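Local atomic coordinates of beta-galactosidase (Marinomonas sp. ef1, PDB entry 6Y2K), a protein that hydrolyses terminal beta-D-galactose residues from beta-galactosides, as a cold-active, hexameric glycoside hydrolase of family GH42. Residues G101-Y106 and T139-G144; G544-W549 and L579-D584. All coordinates share one frame; numbering follows the deposited sequence.

How the contacts relate
Contact 1 (101-106 with 139-144) and contact 2 (544-549 with 579-584) sit in different domains and on opposite sides of the chain's centre. Contact 1 joins two loops of the eight-stranded parallel barrel, where a glycerol lies against R103 and E142, at what the fold indicates is the active-site pocket. Contact 2 belongs to the trimerisation domain, at the end of a mixed sheet far from that pocket. The centres of the two contacts are 39 Å apart and their nearest atoms about 26 Å, so they do not touch. In sequence they follow in series, contact 1 being complete before contact 2 begins.

Contact 1. Residues G101-Y106 and T139-G144; sequences GSRRHY and TDNEYG. With GOL (glycerol), chain D.
Two loops of the TIM barrel meet here, one of them the loop that follows strand 134-138, and a glycerol, probably from the crystallisation liquor, occupies the probable sugar pocket. E142 OE1 accepts a hydrogen bond from glycerol O3 at 2.8 Å. From the other loop R103, extended from CG to NE, brings its guanidinium edge to the same molecule, R103 NH2 meeting glycerol O2 at 3.1 Å. R103 NH2 and E142 OE1 remain 4.1 Å apart, with the oxygen well out of the guanidinium plane, so the charges are near without a direct bond. E142 follows N141 and touches E314 of strand 310-315, an arrangement consistent with the acid/base and nucleophile pair of clan GH-A glycosidases.

Behind this shell R104 ties the loops together. Its chain, bent at chi2 and chi3, delivers R104 NH1 to D140 OD1 at 2.7 Å, a salt bridge that uses the syn lone pair of D140 OD1, with that oxygen in the R104 guanidinium plane, although the two flat groups are turned 58° apart. NH1 also gives N141 O a weak bond, while E142 O and G144 N lie over one guanidinium face. T148 holds R104 NE, and N242 bonds the N141 side chain and the E142 backbone N. D140 OD2 is bonded by T74 and, weakly, by Y106 OH at 2.7 Å, tip to tip; this hydroxyl in turn receives a weak bond from R104 NH2. D140 OD1 takes a second donor, N141 N, at 2.8 Å, which approaches from 32° above the carboxylate plane.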
ATOM      1  N   GLY A 101      -8.343  46.120 -15.710  1.00 14.94           N
ATOM      2  CA  GLY A 101      -6.962  45.661 -15.574  1.00 15.05           C
ATOM      3  C   GLY A 101      -6.684  44.285 -16.159  1.00 15.24           C
ATOM      4  O   GLY A 101      -5.515  43.863 -16.214  1.00 15.10           O
ATOM      5  N   SER A 102      -7.754  43.582 -16.560  1.00 14.80           N
ATOM      6  CA  SER A 102      -7.679  42.291 -17.229  1.00 14.76           C
ATOM      7  C   SER A 102      -8.619  42.366 -18.446  1.00 15.09           C
ATOM      8  O   SER A 102      -8.398  43.218 -19.329  1.00 15.26           O
ATOM      9  CB  SER A 102      -8.003  41.143 -16.239  1.00 14.92           C
ATOM     10  OG  SER A 102      -9.348  41.180 -15.764  1.00 14.90           O
ATOM     11  N   ARG A 103      -9.641  41.517 -18.508  1.00 14.65           N
ATOM     12  CA  ARG A 103     -10.632  41.567 -19.592  1.00 15.23           C
ATOM     13  C   ARG A 103     -12.009  41.185 -19.067  1.00 14.92           C
ATOM     14  O   ARG A 103     -12.127  40.708 -17.939  1.00 14.26           O
ATOM     15  CB  ARG A 103     -10.226  40.646 -20.763  1.00 15.45           C
ATOM     16  CG  ARG A 103     -10.024  39.175 -20.404  1.00 16.04           C
ATOM     17  CD  ARG A 103      -9.767  38.329 -21.649  1.00 16.29           C
ATOM     18  NE  ARG A 103      -9.466  36.934 -21.321  1.00 16.50           N
ATOM     19  CZ  ARG A 103      -9.008  36.022 -22.185  1.00 16.50           C
ATOM     20  NH1 ARG A 103      -8.763  36.322 -23.467  1.00 16.70           N
ATOM     21  NH2 ARG A 103      -8.780  34.785 -21.754  1.00 16.80           N
ATOM     22  N   ARG A 104     -13.031  41.407 -19.902  1.00 14.97           N
ATOM     23  CA  ARG A 104     -14.428  41.060 -19.610  1.00 15.21           C
ATOM     24  C   ARG A 104     -15.024  41.819 -18.409  1.00 15.27           C
ATOM     25  O   ARG A 104     -15.911  41.320 -17.712  1.00 15.30           O
ATOM     26  CB  ARG A 104     -14.596  39.534 -19.458  1.00 15.33           C
ATOM     27  CG  ARG A 104     -14.270  38.735 -20.725  1.00 15.18           C
ATOM     28  CD  ARG A 104     -15.116  37.460 -20.804  1.00 15.33           C
ATOM     29  NE  ARG A 104     -16.507  37.852 -20.684  1.00 14.91           N
ATOM     30  CZ  ARG A 104     -17.221  38.390 -21.665  1.00 15.53           C
ATOM     31  NH1 ARG A 104     -16.727  38.520 -22.895  1.00 15.37           N
ATOM     32  NH2 ARG A 104     -18.456  38.782 -21.421  1.00 15.94           N
ATOM     33  N   HIS A 105     -14.583  43.063 -18.244  1.00 15.44           N
ATOM     34  CA  HIS A 105     -15.018  43.952 -17.141  1.00 15.55           C
ATOM     35  C   HIS A 105     -16.319  44.695 -17.476  1.00 15.68           C
ATOM     36  O   HIS A 105     -16.347  45.913 -17.648  1.00 15.94           O
ATOM     37  CB  HIS A 105     -13.897  44.940 -16.750  1.00 15.55           C
ATOM     38  CG  HIS A 105     -13.085  45.414 -17.912  1.00 15.61           C
ATOM     39  ND1 HIS A 105     -11.948  44.756 -18.327  1.00 15.43           N
ATOM     40  CD2 HIS A 105     -13.271  46.436 -18.783  1.00 15.54           C
ATOM     41  CE1 HIS A 105     -11.449  45.372 -19.383  1.00 15.98           C
ATOM     42  NE2 HIS A 105     -12.231  46.395 -19.681  1.00 15.53           N
ATOM     43  N   TYR A 106     -17.404  43.934 -17.566  1.00 15.45           N
ATOM     44  CA  TYR A 106     -18.746  44.485 -17.649  1.00 14.84           C
ATOM     45  C   TYR A 106     -19.766  43.436 -17.236  1.00 14.91           C
ATOM     46  O   TYR A 106     -19.502  42.228 -17.339  1.00 15.03           O
ATOM     47  CB  TYR A 106     -19.065  44.980 -19.070  1.00 14.51           C
ATOM     48  CG  TYR A 106     -19.099  43.915 -20.159  1.00 14.08           C
ATOM     49  CD1 TYR A 106     -20.271  43.203 -20.437  1.00 14.18           C
ATOM     50  CD2 TYR A 106     -17.972  43.648 -20.942  1.00 14.10           C
ATOM     51  CE1 TYR A 106     -20.314  42.238 -21.444  1.00 14.03           C
ATOM     52  CE2 TYR A 106     -17.999  42.680 -21.939  1.00 13.79           C
ATOM     53  CZ  TYR A 106     -19.173  41.983 -22.193  1.00 13.97           C
ATOM     54  OH  TYR A 106     -19.200  41.034 -23.191  1.00 14.00           O
ATOM     55  N   THR A 139     -18.761  38.109 -32.716  1.00 15.71           N
ATOM     56  CA  THR A 139     -19.264  39.043 -31.706  1.00 15.53           C
ATOM     57  C   THR A 139     -18.470  38.893 -30.409  1.00 15.33           C
ATOM     58  O   THR A 139     -18.364  37.797 -29.881  1.00 14.82           O
ATOM     59  CB  THR A 139     -20.749  38.813 -31.405  1.00 15.57           C
ATOM     60  OG1 THR A 139     -20.972  37.429 -31.106  1.00 15.59           O
ATOM     61  CG2 THR A 139     -21.600  39.226 -32.602  1.00 15.84           C
ATOM     62  N   ASP A 140     -17.892  39.984 -29.916  1.00 15.70           N
ATOM     63  CA  ASP A 140     -17.269  39.999 -28.590  1.00 15.91           C
ATOM     64  C   ASP A 140     -16.132  38.929 -28.561  1.00 16.18           C
ATOM     65  O   ASP A 140     -15.412  38.758 -29.569  1.00 16.59           O
ATOM     66  CB  ASP A 140     -18.380  39.803 -27.532  1.00 15.82           C
ATOM     67  CG  ASP A 140     -17.997  40.270 -26.121  1.00 16.05           C
ATOM     68  OD1 ASP A 140     -17.432  39.433 -25.364  1.00 15.60           O
ATOM     69  OD2 ASP A 140     -18.335  41.420 -25.744  1.00 15.20           O
ATOM     70  N   ASN A 141     -15.943  38.247 -27.432  1.00 15.64           N
ATOM     71  CA  ASN A 141     -14.932  37.198 -27.295  1.00 15.55           C
ATOM     72  C   ASN A 141     -15.201  36.399 -26.018  1.00 15.28           C
ATOM     73  O   ASN A 141     -15.038  36.923 -24.919  1.00 14.46           O
ATOM     74  CB  ASN A 141     -13.515  37.779 -27.234  1.00 15.55           C
ATOM     75  CG  ASN A 141     -12.449  36.697 -27.298  1.00 16.09           C
ATOM     76  OD1 ASN A 141     -12.162  36.147 -28.381  1.00 16.29           O
ATOM     77  ND2 ASN A 141     -11.869  36.365 -26.142  1.00 15.40           N
ATOM     78  N   GLU A 142     -15.628  35.149 -26.180  1.00 15.37           N
ATOM     79  CA  GLU A 142     -15.806  34.207 -25.072  1.00 15.60           C
ATOM     80  C   GLU A 142     -16.709  34.768 -23.979  1.00 15.36           C
ATOM     81  O   GLU A 142     -16.285  34.990 -22.842  1.00 14.82           O
ATOM     82  CB  GLU A 142     -14.447  33.762 -24.491  1.00 16.03           C
ATOM     83  CG  GLU A 142     -13.593  32.904 -25.426  1.00 16.46           C
ATOM     84  CD  GLU A 142     -12.396  32.272 -24.718  1.00 17.09           C
ATOM     85  OE1 GLU A 142     -11.836  32.914 -23.806  1.00 17.49           O
ATOM     86  OE2 GLU A 142     -12.011  31.126 -25.064  1.00 17.23           O
ATOM     87  N   TYR A 143     -17.968  34.996 -24.347  1.00 15.18           N
ATOM     88  CA  TYR A 143     -19.008  35.369 -23.402  1.00 15.18           C
ATOM     89  C   TYR A 143     -18.917  34.435 -22.214  1.00 15.03           C
ATOM     90  O   TYR A 143     -18.843  33.218 -22.397  1.00 14.95           O
ATOM     91  CB  TYR A 143     -20.415  35.193 -24.001  1.00 15.42           C
ATOM     92  CG  TYR A 143     -20.827  36.137 -25.116  1.00 15.65           C
ATOM     93  CD1 TYR A 143     -20.531  37.495 -25.068  1.00 16.15           C
ATOM     94  CD2 TYR A 143     -21.575  35.671 -26.192  1.00 15.70           C
ATOM     95  CE1 TYR A 143     -20.942  38.359 -26.083  1.00 16.27           C
ATOM     96  CE2 TYR A 143     -21.985  36.524 -27.211  1.00 16.13           C
ATOM     97  CZ  TYR A 143     -21.671  37.865 -27.152  1.00 16.26           C
ATOM     98  OH  TYR A 143     -22.084  38.710 -28.167  1.00 16.91           O
ATOM     99  N   GLY A 144     -18.917  35.004 -21.010  1.00 14.74           N
ATOM    100  CA  GLY A 144     -18.959  34.214 -19.783  1.00 15.12           C
ATOM    101  C   GLY A 144     -17.601  33.827 -19.217  1.00 15.08           C
ATOM    102  O   GLY A 144     -17.534  33.448 -18.043  1.00 14.86           O
TER
HETATM  103  C1  GOL D 703      -6.025  31.450 -24.654  1.00 21.66           C
HETATM  104  O1  GOL D 703      -5.727  30.059 -24.358  1.00 20.20           O
HETATM  105  C2  GOL D 703      -7.075  32.103 -23.728  1.00 21.24           C
HETATM  106  O2  GOL D 703      -7.111  33.521 -24.039  1.00 19.23           O
HETATM  107  C3  GOL D 703      -8.450  31.437 -23.896  1.00 21.65           C
HETATM  108  O3  GOL D 703      -9.401  31.780 -22.855  1.00 21.94           O

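Contact 2. Residues G544-W549 and L579-D584; sequences GKLKHW and LGSCID
Backbone hydrogen bonds carry most of this antiparallel pairing between strands 544-547 and 581-583, whose directions differ by 132°. K547 N donates to C582 O at 3.0 Å from above the carbonyl plane. The chain then turns at H548, and W549 O, past the corner, receives C582 N at 3.1 Å within its carbonyl plane. At the other end D584 N reaches K545 O at 2.9 Å, and L546 faces I583 as a non-hydrogen-bonded pair.

Side chains extend the polar pattern: D584, with CG between the backbone N and the carbonyl carbon (chi1 69°), sets D584 OD2 2.9 Å from K545 N, which meets it from above the carboxylate plane. D584 OD1 caps L587 N of helix 585-598. An alanine here would remove both carboxylate bonds and would probably loosen the strand pairing at K545 and the start of the helix together. E551 bonds W549 NE1.

Apolar packing is slighter: W549 CB lies 3.8 Å from C582 SG, and L546 CD2 3.8 Å from S581 CB. Outside the pair, R496 makes a cation-pi contact with the indole.

This is the strand pair at one end of the mixed sheet, as counted within this chain, consistent with the glutaminase-I-like alpha/beta fold of its clan, its last strand running directly into an N-capped helix.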
ATOM      1  N   GLY A 544     -21.703  -5.082 -11.932  1.00 16.14           N
ATOM      2  CA  GLY A 544     -20.796  -3.985 -11.654  1.00 16.60           C
ATOM      3  C   GLY A 544     -21.251  -3.237 -10.421  1.00 16.42           C
ATOM      4  O   GLY A 544     -21.804  -3.842  -9.498  1.00 15.87           O
ATOM      5  N   LYS A 545     -21.019  -1.927 -10.418  1.00 16.63           N
ATOM      6  CA  LYS A 545     -21.423  -1.056  -9.323  1.00 17.77           C
ATOM      7  C   LYS A 545     -22.181   0.170  -9.819  1.00 17.21           C
ATOM      8  O   LYS A 545     -22.131   0.528 -11.007  1.00 16.25           O
ATOM      9  CB  LYS A 545     -20.196  -0.595  -8.533  1.00 19.23           C
ATOM     10  CG  LYS A 545     -19.335  -1.728  -8.005  1.00 21.79           C
ATOM     11  CD  LYS A 545     -18.127  -1.187  -7.262  1.00 24.28           C
ATOM     12  CE  LYS A 545     -17.380  -2.291  -6.537  1.00 26.90           C
ATOM     13  NZ  LYS A 545     -16.078  -1.758  -6.048  1.00 29.59           N
ATOM     14  N   LEU A 546     -22.886   0.794  -8.878  1.00 16.51           N
ATOM     15  CA  LEU A 546     -23.456   2.123  -9.043  1.00 16.43           C
ATOM     16  C   LEU A 546     -22.816   3.058  -8.024  1.00 16.64           C
ATOM     17  O   LEU A 546     -22.341   2.612  -6.983  1.00 16.41           O
ATOM     18  CB  LEU A 546     -24.969   2.082  -8.861  1.00 16.22           C
ATOM     19  CG  LEU A 546     -25.536   1.828  -7.456  1.00 15.86           C
ATOM     20  CD1 LEU A 546     -25.756   3.128  -6.683  1.00 15.99           C
ATOM     21  CD2 LEU A 546     -26.843   1.069  -7.582  1.00 15.97           C
ATOM     22  N   LYS A 547     -22.821   4.354  -8.328  1.00 17.11           N
ATOM     23  CA  LYS A 547     -22.262   5.373  -7.447  1.00 17.30           C
ATOM     24  C   LYS A 547     -23.075   6.659  -7.493  1.00 16.83           C
ATOM     25  O   LYS A 547     -23.801   6.906  -8.456  1.00 16.93           O
ATOM     26  CB  LYS A 547     -20.805   5.666  -7.815  1.00 18.68           C
ATOM     27  CG  LYS A 547     -20.566   6.040  -9.268  1.00 19.96           C
ATOM     28  CD  LYS A 547     -19.071   6.020  -9.589  1.00 21.27           C
ATOM     29  CE  LYS A 547     -18.798   6.400 -11.044  1.00 22.20           C
ATOM     30  NZ  LYS A 547     -17.333   6.587 -11.286  1.00 23.40           N
ATOM     31  N   HIS A 548     -22.981   7.441  -6.420  1.00 16.23           N
ATOM     32  CA  HIS A 548     -23.459   8.839  -6.337  1.00 16.55           C
ATOM     33  C   HIS A 548     -24.959   9.038  -6.176  1.00 16.15           C
ATOM     34  O   HIS A 548     -25.391   9.847  -5.337  1.00 16.40           O
ATOM     35  CB  HIS A 548     -22.967   9.703  -7.520  1.00 17.00           C
ATOM     36  CG  HIS A 548     -21.489   9.633  -7.754  1.00 17.25           C
ATOM     37  ND1 HIS A 548     -20.926   9.835  -8.997  1.00 17.69           N
ATOM     38  CD2 HIS A 548     -20.460   9.390  -6.907  1.00 17.33           C
ATOM     39  CE1 HIS A 548     -19.613   9.713  -8.904  1.00 17.62           C
ATOM     40  NE2 HIS A 548     -19.306   9.445  -7.648  1.00 17.55           N
ATOM     41  N   TRP A 549     -25.741   8.342  -7.000  1.00 15.80           N
ATOM     42  CA  TRP A 549     -27.181   8.537  -7.097  1.00 15.40           C
ATOM     43  C   TRP A 549     -27.866   7.180  -7.278  1.00 15.11           C
ATOM     44  O   TRP A 549     -27.531   6.430  -8.184  1.00 14.54           O
ATOM     45  CB  TRP A 549     -27.479   9.442  -8.289  1.00 15.13           C
ATOM     46  CG  TRP A 549     -28.855   9.993  -8.294  1.00 15.03           C
ATOM     47  CD1 TRP A 549     -29.940   9.493  -8.957  1.00 15.35           C
ATOM     48  CD2 TRP A 549     -29.308  11.152  -7.600  1.00 15.06           C
ATOM     49  NE1 TRP A 549     -31.046  10.272  -8.715  1.00 15.16           N
ATOM     50  CE2 TRP A 549     -30.684  11.301  -7.887  1.00 15.27           C
ATOM     51  CE3 TRP A 549     -28.682  12.084  -6.759  1.00 15.28           C
ATOM     52  CZ2 TRP A 549     -31.452  12.355  -7.369  1.00 15.42           C
ATOM     53  CZ3 TRP A 549     -29.440  13.127  -6.240  1.00 15.38           C
ATOM     54  CH2 TRP A 549     -30.818  13.253  -6.548  1.00 15.37           C
ATOM     55  N   LEU A 579     -33.180   4.464 -16.512  1.00 15.98           N
ATOM     56  CA  LEU A 579     -32.056   4.161 -15.630  1.00 15.40           C
ATOM     57  C   LEU A 579     -32.167   5.051 -14.397  1.00 15.35           C
ATOM     58  O   LEU A 579     -32.210   6.270 -14.522  1.00 15.46           O
ATOM     59  CB  LEU A 579     -30.741   4.422 -16.373  1.00 15.37           C
ATOM     60  CG  LEU A 579     -29.406   4.379 -15.607  1.00 15.10           C
ATOM     61  CD1 LEU A 579     -29.155   3.001 -15.017  1.00 15.15           C
ATOM     62  CD2 LEU A 579     -28.269   4.786 -16.531  1.00 15.20           C
ATOM     63  N   GLY A 580     -32.188   4.445 -13.215  1.00 15.32           N
ATOM     64  CA  GLY A 580     -32.404   5.157 -11.957  1.00 15.41           C
ATOM     65  C   GLY A 580     -31.186   5.347 -11.066  1.00 15.59           C
ATOM     66  O   GLY A 580     -31.281   6.044 -10.058  1.00 15.47           O
ATOM     67  N   SER A 581     -30.055   4.719 -11.407  1.00 15.47           N
ATOM     68  CA  SER A 581     -28.799   4.908 -10.668  1.00 15.38           C
ATOM     69  C   SER A 581     -27.653   5.200 -11.624  1.00 15.37           C
ATOM     70  O   SER A 581     -27.697   4.774 -12.790  1.00 15.68           O
ATOM     71  CB  SER A 581     -28.465   3.668  -9.833  1.00 15.38           C
ATOM     72  OG  SER A 581     -29.491   3.379  -8.884  1.00 15.01           O
ATOM     73  N   CYS A 582     -26.643   5.929 -11.136  1.00 15.20           N
ATOM     74  CA  CYS A 582     -25.452   6.245 -11.937  1.00 15.94           C
ATOM     75  C   CYS A 582     -24.495   5.046 -11.963  1.00 16.04           C
ATOM     76  O   CYS A 582     -23.531   4.943 -11.194  1.00 16.29           O
ATOM     77  CB  CYS A 582     -24.766   7.531 -11.470  1.00 15.94           C
ATOM     78  SG  CYS A 582     -25.822   8.995 -11.661  1.00 16.32           S
ATOM     79  N   ILE A 583     -24.821   4.125 -12.860  1.00 16.21           N
ATOM     80  CA  ILE A 583     -24.052   2.900 -13.061  1.00 15.92           C
ATOM     81  C   ILE A 583     -22.653   3.209 -13.588  1.00 15.65           C
ATOM     82  O   ILE A 583     -22.429   4.250 -14.225  1.00 15.67           O
ATOM     83  CB  ILE A 583     -24.795   1.904 -13.980  1.00 15.89           C
ATOM     84  CG1 ILE A 583     -25.138   2.531 -15.346  1.00 15.95           C
ATOM     85  CG2 ILE A 583     -26.046   1.393 -13.273  1.00 16.57           C
ATOM     86  CD1 ILE A 583     -25.789   1.595 -16.340  1.00 15.99           C
ATOM     87  N   ASP A 584     -21.714   2.313 -13.295  1.00 15.23           N
ATOM     88  CA  ASP A 584     -20.305   2.500 -13.670  1.00 15.15           C
ATOM     89  C   ASP A 584     -20.049   2.369 -15.179  1.00 14.82           C
ATOM     90  O   ASP A 584     -20.948   1.994 -15.955  1.00 15.10           O
ATOM     91  CB  ASP A 584     -19.377   1.580 -12.836  1.00 15.17           C
ATOM     92  CG  ASP A 584     -19.525   0.085 -13.161  1.00 15.43           C
ATOM     93  OD1 ASP A 584     -19.973  -0.295 -14.270  1.00 15.35           O
ATOM     94  OD2 ASP A 584     -19.160  -0.731 -12.283  1.00 15.21           O
TER